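Local structure of heat-inducible transcription repressor HrcA (Thermotoga maritima, 1STZ) at residues A[245-259]-A[278-290]. The protein probably represses the class I heat-shock operons grpE-dnaK-dnaJ and groELS by binding DNA as a dimer, preventing their induction. Residues are numbered along the deposited sequence; the frame is centred on the assembly and turned at random.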
loop_
_atom_site.group_PDB
_atom_site.type_symbol
_atom_site.label_atom_id
_atom_site.label_comp_id
_atom_site.label_asym_id
_atom_site.label_seq_id
_atom_site.Cartn_x
_atom_site.Cartn_y
_atom_site.Cartn_z
ATOM N N LEU A 245 14.960 -13.612 -20.744
ATOM C CA LEU A 245 14.319 -14.922 -20.803
ATOM C C LEU A 245 13.681 -15.120 -22.171
ATOM O O LEU A 245 13.176 -14.163 -22.782
ATOM C CB LEU A 245 13.263 -15.058 -19.692
ATOM C CG LEU A 245 13.744 -15.022 -18.244
ATOM C CD1 LEU A 245 12.561 -15.027 -17.260
ATOM C CD2 LEU A 245 14.697 -16.178 -17.938
ATOM N N THR A 246 13.713 -16.349 -22.675
ATOM C CA THR A 246 13.086 -16.662 -23.954
ATOM C C THR A 246 11.772 -17.386 -23.708
ATOM O O THR A 246 11.495 -17.824 -22.599
ATOM C CB THR A 246 13.983 -17.564 -24.819
ATOM O OG1 THR A 246 14.200 -18.807 -24.141
ATOM C CG2 THR A 246 15.390 -16.953 -25.030
ATOM N N LEU A 247 11.002 -17.519 -24.770
ATOM C CA LEU A 247 9.760 -18.278 -24.790
ATOM C C LEU A 247 10.000 -19.710 -24.338
ATOM O O LEU A 247 9.239 -20.242 -23.537
ATOM C CB LEU A 247 9.166 -18.280 -26.195
ATOM C CG LEU A 247 7.655 -18.274 -26.371
ATOM C CD1 LEU A 247 7.282 -18.592 -27.821
ATOM C CD2 LEU A 247 6.976 -19.224 -25.434
ATOM N N GLU A 248 11.060 -20.327 -24.845
ATOM C CA GLU A 248 11.407 -21.690 -24.435
ATOM C C GLU A 248 11.781 -21.793 -22.951
ATOM O O GLU A 248 11.372 -22.734 -22.295
ATOM C CB GLU A 248 12.518 -22.296 -25.330
ATOM C CG GLU A 248 12.232 -23.732 -25.794
ATOM C CD GLU A 248 11.422 -23.837 -27.081
ATOM O OE1 GLU A 248 10.157 -23.935 -27.012
ATOM O OE2 GLU A 248 12.060 -23.860 -28.182
ATOM N N ASP A 249 12.540 -20.843 -22.411
ATOM C CA ASP A 249 12.825 -20.855 -20.982
ATOM C C ASP A 249 11.517 -20.906 -20.199
ATOM O O ASP A 249 11.390 -21.683 -19.254
ATOM C CB ASP A 249 13.588 -19.614 -20.518
ATOM C CG ASP A 249 15.014 -19.529 -21.076
ATOM O OD1 ASP A 249 15.669 -20.587 -21.297
ATOM O OD2 ASP A 249 15.562 -18.417 -21.297
ATOM N N ILE A 250 10.557 -20.083 -20.606
ATOM C CA ILE A 250 9.310 -19.951 -19.878
ATOM C C ILE A 250 8.426 -21.199 -19.981
ATOM O O ILE A 250 7.892 -21.661 -18.967
ATOM C CB ILE A 250 8.547 -18.681 -20.316
ATOM C CG1 ILE A 250 9.363 -17.434 -19.947
ATOM C CG2 ILE A 250 7.197 -18.607 -19.612
ATOM C CD1 ILE A 250 8.909 -16.162 -20.642
ATOM N N ARG A 251 8.285 -21.738 -21.179
ATOM C CA ARG A 251 7.611 -23.022 -21.370
ATOM C C ARG A 251 8.291 -24.091 -20.511
ATOM O O ARG A 251 7.621 -24.870 -19.861
ATOM C CB ARG A 251 7.653 -23.463 -22.819
ATOM C CG ARG A 251 6.770 -22.680 -23.747
ATOM C CD ARG A 251 7.035 -22.988 -25.200
ATOM N NE ARG A 251 6.013 -22.426 -26.062
ATOM C CZ ARG A 251 6.149 -22.245 -27.367
ATOM N NH1 ARG A 251 7.250 -22.611 -28.004
ATOM N NH2 ARG A 251 5.152 -21.722 -28.060
ATOM N N ASN A 252 9.620 -24.105 -20.489
ATOM C CA ASN A 252 10.350 -25.104 -19.689
ATOM C C ASN A 252 10.003 -24.983 -18.218
ATOM O O ASN A 252 9.817 -25.977 -17.549
ATOM C CB ASN A 252 11.866 -25.001 -19.869
ATOM C CG ASN A 252 12.325 -25.478 -21.235
ATOM O OD1 ASN A 252 11.639 -26.246 -21.894
ATOM N ND2 ASN A 252 13.503 -25.017 -21.660
ATOM N N LEU A 253 9.899 -23.765 -17.722
ATOM C CA LEU A 253 9.594 -23.550 -16.322
ATOM C C LEU A 253 8.197 -24.074 -15.996
ATOM O O LEU A 253 8.015 -24.802 -15.017
ATOM C CB LEU A 253 9.671 -22.078 -15.989
ATOM C CG LEU A 253 10.029 -21.572 -14.586
ATOM C CD1 LEU A 253 8.990 -20.663 -14.101
ATOM C CD2 LEU A 253 10.331 -22.648 -13.569
ATOM N N LEU A 254 7.223 -23.703 -16.827
ATOM C CA LEU A 254 5.832 -24.048 -16.573
ATOM C C LEU A 254 5.668 -25.564 -16.585
ATOM O O LEU A 254 4.919 -26.097 -15.809
ATOM C CB LEU A 254 4.914 -23.408 -17.609
ATOM C CG LEU A 254 4.847 -21.887 -17.471
ATOM C CD1 LEU A 254 4.128 -21.254 -18.675
ATOM C CD2 LEU A 254 4.188 -21.485 -16.155
ATOM N N GLU A 255 6.421 -26.242 -17.437
ATOM C CA GLU A 255 6.456 -27.694 -17.427
ATOM C C GLU A 255 7.098 -28.308 -16.152
ATOM O O GLU A 255 6.526 -29.210 -15.557
ATOM C CB GLU A 255 7.141 -28.207 -18.699
ATOM C CG GLU A 255 6.458 -29.411 -19.332
ATOM C CD GLU A 255 5.365 -29.054 -20.356
ATOM O OE1 GLU A 255 5.704 -28.914 -21.573
ATOM O OE2 GLU A 255 4.161 -28.949 -19.961
ATOM N N GLU A 256 8.253 -27.810 -15.721
ATOM C CA GLU A 256 9.038 -28.474 -14.668
ATOM C C GLU A 256 8.468 -28.259 -13.274
ATOM O O GLU A 256 8.606 -29.081 -12.384
ATOM C CB GLU A 256 10.483 -27.993 -14.700
ATOM C CG GLU A 256 11.222 -28.390 -15.978
ATOM C CD GLU A 256 11.199 -29.885 -16.240
ATOM O OE1 GLU A 256 11.600 -30.647 -15.344
ATOM O OE2 GLU A 256 10.776 -30.306 -17.340
ATOM N N VAL A 257 7.839 -27.114 -13.121
ATOM C CA VAL A 257 7.159 -26.695 -11.927
ATOM C C VAL A 257 5.989 -27.619 -11.500
ATOM O O VAL A 257 5.578 -27.587 -10.338
ATOM C CB VAL A 257 6.709 -25.226 -12.197
ATOM C CG1 VAL A 257 5.290 -24.964 -11.888
ATOM C CG2 VAL A 257 7.705 -24.248 -11.554
ATOM N N LYS A 258 5.455 -28.407 -12.436
ATOM C CA LYS A 258 4.442 -29.423 -12.131
ATOM C C LYS A 258 5.023 -30.676 -11.465
ATOM O O LYS A 258 4.275 -31.499 -10.937
ATOM C CB LYS A 258 3.713 -29.875 -13.410
ATOM C CG LYS A 258 2.966 -28.767 -14.186
ATOM C CD LYS A 258 2.538 -29.276 -15.576
ATOM C CE LYS A 258 2.184 -28.134 -16.531
ATOM N NZ LYS A 258 0.976 -27.333 -16.050
ATOM N N ASP A 259 6.340 -30.854 -11.560
ATOM C CA ASP A 259 7.033 -31.999 -10.968
ATOM C C ASP A 259 7.276 -31.717 -9.475
ATOM O O ASP A 259 8.251 -31.040 -9.119
ATOM C CB ASP A 259 8.351 -32.239 -11.717
ATOM C CG ASP A 259 9.031 -33.550 -11.331
ATOM O OD1 ASP A 259 9.788 -34.089 -12.173
ATOM O OD2 ASP A 259 8.876 -34.117 -10.222
ATOM N N GLU A 278 22.786 -24.775 -10.319
ATOM C CA GLU A 278 22.448 -25.254 -8.974
ATOM C C GLU A 278 21.022 -25.842 -8.914
ATOM O O GLU A 278 20.734 -26.673 -8.061
ATOM C CB GLU A 278 22.637 -24.153 -7.933
ATOM C CG GLU A 278 24.088 -23.663 -7.745
ATOM C CD GLU A 278 24.189 -22.361 -6.936
ATOM O OE1 GLU A 278 25.309 -21.849 -6.719
ATOM O OE2 GLU A 278 23.136 -21.834 -6.497
ATOM N N ILE A 279 20.164 -25.451 -9.853
ATOM C CA ILE A 279 18.771 -25.903 -9.891
ATOM C C ILE A 279 18.659 -27.413 -10.170
ATOM O O ILE A 279 17.856 -28.105 -9.566
ATOM C CB ILE A 279 17.960 -25.065 -10.921
ATOM C CG1 ILE A 279 17.891 -23.618 -10.444
ATOM C CG2 ILE A 279 16.532 -25.619 -11.104
ATOM C CD1 ILE A 279 17.096 -22.706 -11.354
ATOM N N GLY A 280 19.492 -27.907 -11.067
ATOM C CA GLY A 280 19.596 -29.327 -11.322
ATOM C C GLY A 280 19.004 -29.790 -12.626
ATOM O O GLY A 280 19.058 -30.983 -12.905
ATOM N N ARG A 281 18.443 -28.883 -13.425
ATOM C CA ARG A 281 17.918 -29.263 -14.751
ATOM C C ARG A 281 18.336 -28.218 -15.754
ATOM O O ARG A 281 18.061 -27.019 -15.553
ATOM C CB ARG A 281 16.401 -29.389 -14.706
ATOM C CG ARG A 281 15.948 -30.577 -13.862
ATOM C CD ARG A 281 14.537 -31.080 -14.124
ATOM N NE ARG A 281 14.336 -32.345 -13.414
ATOM C CZ ARG A 281 13.173 -32.815 -12.978
ATOM N NH1 ARG A 281 12.058 -32.155 -13.194
ATOM N NH2 ARG A 281 13.120 -33.981 -12.330
ATOM N N LYS A 282 19.025 -28.661 -16.804
ATOM C CA LYS A 282 19.571 -27.759 -17.826
ATOM C C LYS A 282 18.504 -26.831 -18.441
ATOM O O LYS A 282 18.787 -25.701 -18.766
ATOM C CB LYS A 282 20.250 -28.549 -18.958
ATOM C CG LYS A 282 21.639 -29.043 -18.622
ATOM C CD LYS A 282 22.624 -27.893 -18.399
ATOM C CE LYS A 282 24.084 -28.301 -18.603
ATOM N NZ LYS A 282 24.684 -28.947 -17.393
ATOM N N LYS A 283 17.284 -27.316 -18.590
ATOM C CA LYS A 283 16.207 -26.523 -19.183
ATOM C C LYS A 283 15.876 -25.260 -18.381
ATOM O O LYS A 283 15.307 -24.316 -18.916
ATOM C CB LYS A 283 14.949 -27.389 -19.339
ATOM C CG LYS A 283 15.057 -28.363 -20.486
ATOM C CD LYS A 283 13.731 -29.112 -20.709
ATOM C CE LYS A 283 13.707 -29.883 -22.031
ATOM N NZ LYS A 283 14.946 -29.708 -22.844
ATOM N N LEU A 284 16.253 -25.257 -17.106
ATOM C CA LEU A 284 16.013 -24.143 -16.213
ATOM C C LEU A 284 17.284 -23.337 -15.864
ATOM O O LEU A 284 17.270 -22.527 -14.941
ATOM C CB LEU A 284 15.325 -24.665 -14.948
ATOM C CG LEU A 284 14.043 -25.502 -15.162
ATOM C CD1 LEU A 284 13.588 -26.147 -13.888
ATOM C CD2 LEU A 284 12.924 -24.624 -15.722
ATOM N N GLU A 285 18.333 -23.490 -16.664
ATOM C CA GLU A 285 19.645 -22.854 -16.411
ATOM C C GLU A 285 19.630 -21.338 -16.394
ATOM O O GLU A 285 20.532 -20.737 -15.822
ATOM C CB GLU A 285 20.681 -23.272 -17.470
ATOM C CG GLU A 285 21.528 -24.466 -17.112
ATOM C CD GLU A 285 22.774 -24.600 -18.003
ATOM O OE1 GLU A 285 22.632 -24.575 -19.257
ATOM O OE2 GLU A 285 23.895 -24.727 -17.447
ATOM N N LYS A 286 18.639 -20.729 -17.040
ATOM C CA LYS A 286 18.495 -19.261 -17.093
ATOM C C LYS A 286 17.908 -18.621 -15.851
ATOM O O LYS A 286 17.899 -17.393 -15.750
ATOM C CB LYS A 286 17.615 -18.846 -18.267
ATOM C CG LYS A 286 18.136 -19.339 -19.595
ATOM C CD LYS A 286 19.251 -18.489 -20.118
ATOM C CE LYS A 286 18.828 -17.866 -21.447
ATOM N NZ LYS A 286 17.727 -16.898 -21.281
ATOM N N PHE A 287 17.422 -19.442 -14.917
ATOM C CA PHE A 287 16.685 -18.983 -13.723
ATOM C C PHE A 287 17.516 -19.032 -12.448
ATOM O O PHE A 287 18.546 -19.703 -12.393
ATOM C CB PHE A 287 15.466 -19.887 -13.513
ATOM C CG PHE A 287 14.439 -19.774 -14.600
ATOM C CD1 PHE A 287 14.437 -20.661 -15.677
ATOM C CD2 PHE A 287 13.482 -18.789 -14.556
ATOM C CE1 PHE A 287 13.497 -20.559 -16.684
ATOM C CE2 PHE A 287 12.525 -18.675 -15.588
ATOM C CZ PHE A 287 12.527 -19.560 -16.625
ATOM N N ALA A 288 17.059 -18.275 -11.456
ATOM C CA ALA A 288 17.368 -18.467 -10.054
ATOM C C ALA A 288 16.034 -18.740 -9.321
ATOM O O ALA A 288 14.977 -18.186 -9.694
ATOM C CB ALA A 288 18.021 -17.240 -9.502
ATOM N N VAL A 289 16.073 -19.596 -8.306
ATOM C CA VAL A 289 14.914 -19.833 -7.437
ATOM C C VAL A 289 15.245 -19.602 -5.985
ATOM O O VAL A 289 16.163 -20.208 -5.472
ATOM C CB VAL A 289 14.454 -21.304 -7.409
ATOM C CG1 VAL A 289 12.936 -21.384 -7.185
ATOM C CG2 VAL A 289 14.943 -22.072 -8.559
ATOM N N PHE A 290 14.478 -18.765 -5.319
ATOM C CA PHE A 290 14.465 -18.704 -3.863
ATOM C C PHE A 290 13.407 -19.659 -3.355
ATOM O O PHE A 290 12.313 -19.730 -3.888
ATOM C CB PHE A 290 14.148 -17.302 -3.357
ATOM C CG PHE A 290 15.322 -16.369 -3.391
ATOM C CD1 PHE A 290 15.630 -15.685 -4.524
ATOM C CD2 PHE A 290 16.128 -16.205 -2.282
ATOM C CE1 PHE A 290 16.731 -14.825 -4.566
ATOM C CE2 PHE A 290 17.222 -15.346 -2.323
ATOM C CZ PHE A 290 17.504 -14.651 -3.464
HETATM O O HOH W 1 16.579 -21.998 -18.961
HETATM O O HOH W 2 15.318 -23.093 -22.058
#
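F287 slides its ring between L245 and L253: L253 CG lies over one face, 4.1 Å from the ring centroid in a CH-pi contact, and L245 CD2 covers the opposite face near the rim. The ring edge meets the helix backbone, with CE1 3.5 Å from D249 O. Alongside, L284 pushes CD2 to 3.5 Å from L253 CA and rests CD1 on the CB of E256.

Salt bridges flank this apolar centre. K286 curls round the D249 carboxylate, its chain folded back at chi2 (-80°), until NZ reaches OD2 at 2.6 Å on the syn side; T244 O also accepts from NZ. T246 N reaches the same OD2 from above the carboxylate plane, while D249 N bonds T246 OG1, the capping box that starts helix 247-256 and fixes the carboxylate. One water donates to D249 OD1 and K283 O and accepts from K286 N. Toward the far end of the helix, the extended R281 brings NH1 to E256 OE1 at 2.7 Å, carboxylate and guanidinium planes 79° apart. D259, closing the next turn, sets OD1 in the guanidinium plane 3.2 Å from NH1, completing one salt-bridge network; its OD2 caps F262 N.

The contact thus lays helix 247-256 against the turn entering strand 287-296, with L253 continuing onto F307 of the neighbouring strand 299-309 and L239 of helix 236-241, while I250 and L254 pack against the second subunit.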